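Long-range contact in cobalamin biosynthesis protein CobN (Mycobacterium tuberculosis, PDB 7C6O), which serves as the large, catalytic subunit of cobaltochelatase, which inserts cobalt into the corrin ring during cobalamin biosynthesis: residues W296-V308 against W563-C575. Numbering follows the deposited sequence.
Sequences WCANDDGLSPLDV and WLPGKTLGMSASC
At the C-terminal end of helix 293-298, Lys567 runs beneath the indole of Trp296 and binds carbonyls where the helix stops. Its CE sits over one face, 4.0 Å from the centroid of the five-membered ring of Trp296, a CH-pi contact. A bend at the last torsion (chi4 -53°) turns the ammonium to the carbonyls: NZ of Lys567 donates to Trp296 O at 2.9 Å and Asn299 O at 2.8 Å, while a water accepts from it and donates to Asp300 OD2. The indole's own N-H is spent at its edge, NE1 of Trp296 reaching Gly570 O in the ring plane at 2.9 Å. The loop 563-575, which leads from strand 551-555 of one mixed sheet into helix 576-581, thus docks on the loop between helices 293-298 and 305-313, which follow strand 283-289 of another. There the backbones meet directly, Thr568 N donating almost straight to Asp300 O (2.8 Å, 165° at the hydrogen). The threonine hydroxyl adds a second bond, Thr568 OG1 accepting from the backbone N of Gly302 at 3.1 Å. Beyond it, Leu569 CD2 packs against Leu303 CB and Val308 CG2, while Leu569 O receives a CA-H...O contact from Gly302.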
loop_
_atom_site.group_PDB
_atom_site.type_symbol
_atom_site.label_atom_id
_atom_site.label_comp_id
_atom_site.label_asym_id
_atom_site.label_seq_id
_atom_site.Cartn_x
_atom_site.Cartn_y
_atom_site.Cartn_z
ATOM N N TRP A 296 16.809 -10.799 11.552
ATOM C CA TRP A 296 16.236 -10.702 10.213
ATOM C C TRP A 296 15.998 -12.083 9.615
ATOM O O TRP A 296 14.946 -12.334 9.016
ATOM C CB TRP A 296 17.160 -9.871 9.322
ATOM C CG TRP A 296 16.750 -9.774 7.880
ATOM C CD1 TRP A 296 15.723 -9.035 7.361
ATOM C CD2 TRP A 296 17.387 -10.411 6.765
ATOM N NE1 TRP A 296 15.677 -9.184 5.993
ATOM C CE2 TRP A 296 16.688 -10.023 5.604
ATOM C CE3 TRP A 296 18.480 -11.277 6.638
ATOM C CZ2 TRP A 296 17.048 -10.466 4.333
ATOM C CZ3 TRP A 296 18.833 -11.721 5.374
ATOM C CH2 TRP A 296 18.119 -11.314 4.238
ATOM N N CYS A 297 16.958 -12.996 9.774
ATOM C CA CYS A 297 16.789 -14.346 9.249
ATOM C C CYS A 297 15.699 -15.112 9.986
ATOM O O CYS A 297 15.020 -15.952 9.385
ATOM C CB CYS A 297 18.106 -15.117 9.338
ATOM S SG CYS A 297 19.376 -14.559 8.193
ATOM N N ALA A 298 15.510 -14.831 11.276
ATOM C CA ALA A 298 14.641 -15.659 12.106
ATOM C C ALA A 298 13.159 -15.399 11.860
ATOM O O ALA A 298 12.353 -16.331 11.952
ATOM C CB ALA A 298 14.964 -15.436 13.584
ATOM N N ASN A 299 12.779 -14.163 11.553
ATOM C CA ASN A 299 11.379 -13.768 11.503
ATOM C C ASN A 299 10.943 -13.456 10.078
ATOM O O ASN A 299 11.764 -13.236 9.183
ATOM C CB ASN A 299 11.130 -12.541 12.390
ATOM C CG ASN A 299 11.725 -12.694 13.773
ATOM O OD1 ASN A 299 12.426 -11.807 14.260
ATOM N ND2 ASN A 299 11.458 -13.826 14.411
ATOM N N ASP A 300 9.621 -13.444 9.877
ATOM C CA ASP A 300 9.045 -12.853 8.676
ATOM C C ASP A 300 8.855 -11.350 8.816
ATOM O O ASP A 300 8.537 -10.684 7.826
ATOM C CB ASP A 300 7.701 -13.504 8.334
ATOM C CG ASP A 300 7.849 -14.942 7.871
ATOM O OD1 ASP A 300 7.375 -15.849 8.586
ATOM O OD2 ASP A 300 8.449 -15.164 6.798
ATOM N N ASP A 301 9.038 -10.814 10.020
ATOM C CA ASP A 301 8.990 -9.379 10.287
ATOM C C ASP A 301 10.356 -8.805 9.934
ATOM O O ASP A 301 11.239 -8.675 10.784
ATOM C CB ASP A 301 8.627 -9.131 11.746
ATOM C CG ASP A 301 8.321 -7.681 12.036
ATOM O OD1 ASP A 301 8.217 -6.884 11.079
ATOM O OD2 ASP A 301 8.183 -7.342 13.229
ATOM N N GLY A 302 10.525 -8.446 8.659
ATOM C CA GLY A 302 11.859 -8.198 8.135
ATOM C C GLY A 302 12.531 -6.965 8.712
ATOM O O GLY A 302 13.718 -6.997 9.050
ATOM N N LEU A 303 11.795 -5.864 8.822
ATOM C CA LEU A 303 12.352 -4.601 9.282
ATOM C C LEU A 303 11.697 -4.175 10.586
ATOM O O LEU A 303 10.507 -4.415 10.814
ATOM C CB LEU A 303 12.170 -3.487 8.237
ATOM C CG LEU A 303 13.293 -3.251 7.224
ATOM C CD1 LEU A 303 13.537 -4.497 6.381
ATOM C CD2 LEU A 303 12.955 -2.053 6.339
ATOM N N SER A 304 12.491 -3.532 11.442
ATOM C CA SER A 304 11.945 -2.892 12.623
ATOM C C SER A 304 11.002 -1.766 12.202
ATOM O O SER A 304 11.123 -1.224 11.101
ATOM C CB SER A 304 13.068 -2.331 13.491
ATOM O OG SER A 304 13.671 -1.222 12.849
ATOM N N PRO A 305 10.052 -1.396 13.067
ATOM C CA PRO A 305 9.193 -0.240 12.746
ATOM C C PRO A 305 9.973 1.025 12.425
ATOM O O PRO A 305 9.550 1.801 11.559
ATOM C CB PRO A 305 8.341 -0.089 14.015
ATOM C CG PRO A 305 8.270 -1.479 14.574
ATOM C CD PRO A 305 9.628 -2.077 14.303
ATOM N N LEU A 306 11.111 1.251 13.090
ATOM C CA LEU A 306 11.936 2.410 12.761
ATOM C C LEU A 306 12.466 2.323 11.335
ATOM O O LEU A 306 12.457 3.317 10.597
ATOM C CB LEU A 306 13.095 2.533 13.752
ATOM C CG LEU A 306 14.313 3.323 13.261
ATOM C CD1 LEU A 306 13.994 4.808 13.123
ATOM C CD2 LEU A 306 15.513 3.104 14.177
ATOM N N ASP A 307 12.939 1.143 10.929
ATOM C CA ASP A 307 13.501 1.005 9.591
ATOM C C ASP A 307 12.425 1.068 8.513
ATOM O O ASP A 307 12.691 1.556 7.411
ATOM C CB ASP A 307 14.299 -0.293 9.489
ATOM C CG ASP A 307 15.624 -0.217 10.231
ATOM O OD1 ASP A 307 15.934 0.858 10.790
ATOM O OD2 ASP A 307 16.355 -1.229 10.255
ATOM N N VAL A 308 11.212 0.590 8.808
ATOM C CA VAL A 308 10.110 0.721 7.856
ATOM C C VAL A 308 9.872 2.187 7.525
ATOM O O VAL A 308 9.763 2.573 6.355
ATOM C CB VAL A 308 8.833 0.062 8.409
ATOM C CG1 VAL A 308 7.629 0.424 7.535
ATOM C CG2 VAL A 308 9.003 -1.444 8.500
ATOM N N TRP A 563 2.751 -10.758 -3.681
ATOM C CA TRP A 563 1.962 -11.271 -2.570
ATOM C C TRP A 563 2.339 -12.700 -2.201
ATOM O O TRP A 563 1.636 -13.327 -1.402
ATOM C CB TRP A 563 0.469 -11.179 -2.899
ATOM C CG TRP A 563 0.033 -9.768 -3.135
ATOM C CD1 TRP A 563 -0.055 -9.126 -4.338
ATOM C CD2 TRP A 563 -0.345 -8.811 -2.140
ATOM N NE1 TRP A 563 -0.476 -7.829 -4.151
ATOM C CE2 TRP A 563 -0.659 -7.611 -2.811
ATOM C CE3 TRP A 563 -0.450 -8.851 -0.745
ATOM C CZ2 TRP A 563 -1.075 -6.464 -2.136
ATOM C CZ3 TRP A 563 -0.865 -7.710 -0.077
ATOM C CH2 TRP A 563 -1.171 -6.533 -0.774
ATOM N N LEU A 564 3.429 -13.226 -2.757
ATOM C CA LEU A 564 3.886 -14.559 -2.416
ATOM C C LEU A 564 4.412 -14.589 -0.982
ATOM O O LEU A 564 4.832 -13.561 -0.442
ATOM C CB LEU A 564 4.979 -15.012 -3.383
ATOM C CG LEU A 564 4.580 -15.257 -4.839
ATOM C CD1 LEU A 564 5.801 -15.655 -5.651
ATOM C CD2 LEU A 564 3.495 -16.320 -4.934
ATOM N N PRO A 565 4.387 -15.758 -0.340
ATOM C CA PRO A 565 4.882 -15.845 1.038
ATOM C C PRO A 565 6.344 -15.437 1.143
ATOM O O PRO A 565 7.154 -15.681 0.244
ATOM C CB PRO A 565 4.686 -17.324 1.396
ATOM C CG PRO A 565 3.578 -17.775 0.507
ATOM C CD PRO A 565 3.769 -17.020 -0.783
ATOM N N GLY A 566 6.664 -14.805 2.261
ATOM C CA GLY A 566 7.997 -14.296 2.503
ATOM C C GLY A 566 7.938 -13.253 3.603
ATOM O O GLY A 566 6.913 -13.076 4.259
ATOM N N LYS A 567 9.061 -12.563 3.784
ATOM C CA LYS A 567 9.104 -11.513 4.790
ATOM C C LYS A 567 8.195 -10.349 4.397
ATOM O O LYS A 567 7.854 -10.154 3.225
ATOM C CB LYS A 567 10.537 -11.016 4.993
ATOM C CG LYS A 567 11.504 -12.106 5.434
ATOM C CD LYS A 567 12.859 -11.533 5.820
ATOM C CE LYS A 567 13.881 -12.641 6.023
ATOM N NZ LYS A 567 13.411 -13.679 6.987
ATOM N N THR A 568 7.796 -9.575 5.412
ATOM C CA THR A 568 6.977 -8.384 5.196
ATOM C C THR A 568 7.614 -7.457 4.168
ATOM O O THR A 568 6.960 -7.010 3.216
ATOM C CB THR A 568 6.786 -7.648 6.521
ATOM O OG1 THR A 568 8.074 -7.353 7.081
ATOM C CG2 THR A 568 6.004 -8.503 7.506
ATOM N N LEU A 569 8.890 -7.146 4.362
ATOM C CA LEU A 569 9.699 -6.396 3.412
ATOM C C LEU A 569 11.155 -6.603 3.817
ATOM O O LEU A 569 11.448 -7.244 4.830
ATOM C CB LEU A 569 9.311 -4.913 3.363
ATOM C CG LEU A 569 9.670 -3.964 4.509
ATOM C CD1 LEU A 569 9.345 -2.530 4.113
ATOM C CD2 LEU A 569 8.947 -4.336 5.788
ATOM N N GLY A 570 12.066 -6.064 3.016
ATOM C CA GLY A 570 13.462 -6.423 3.168
ATOM C C GLY A 570 13.686 -7.861 2.739
ATOM O O GLY A 570 14.109 -8.701 3.542
ATOM N N MET A 571 13.405 -8.149 1.468
ATOM C CA MET A 571 13.315 -9.526 1.001
ATOM C C MET A 571 14.648 -10.250 1.148
ATOM O O MET A 571 15.725 -9.665 0.991
ATOM C CB MET A 571 12.857 -9.566 -0.458
ATOM C CG MET A 571 11.664 -8.663 -0.770
ATOM S SD MET A 571 10.308 -8.785 0.418
ATOM C CE MET A 571 9.734 -10.455 0.135
ATOM N N SER A 572 14.562 -11.541 1.459
ATOM C CA SER A 572 15.710 -12.428 1.584
ATOM C C SER A 572 15.780 -13.361 0.385
ATOM O O SER A 572 14.885 -13.396 -0.467
ATOM C CB SER A 572 15.632 -13.251 2.876
ATOM O OG SER A 572 14.641 -14.260 2.777
ATOM N N ALA A 573 16.862 -14.142 0.336
ATOM C CA ALA A 573 17.021 -15.121 -0.731
ATOM C C ALA A 573 16.024 -16.268 -0.619
ATOM O O ALA A 573 15.793 -16.973 -1.609
ATOM C CB ALA A 573 18.451 -15.668 -0.735
ATOM N N SER A 574 15.426 -16.476 0.552
ATOM C CA SER A 574 14.441 -17.533 0.712
ATOM C C SER A 574 13.014 -17.037 0.528
ATOM O O SER A 574 12.074 -17.820 0.699
ATOM C CB SER A 574 14.593 -18.201 2.083
ATOM O OG SER A 574 14.245 -17.315 3.128
ATOM N N CYS A 575 12.831 -15.767 0.175
ATOM C CA CYS A 575 11.506 -15.198 -0.028
ATOM C C CYS A 575 11.036 -15.469 -1.452
ATOM O O CYS A 575 11.779 -15.243 -2.413
ATOM C CB CYS A 575 11.515 -13.695 0.247
ATOM S SG CYS A 575 11.813 -13.250 1.967
HETATM O O HOH W 1 11.346 -15.497 6.289
HETATM O O HOH W 2 8.693 -5.703 8.918
#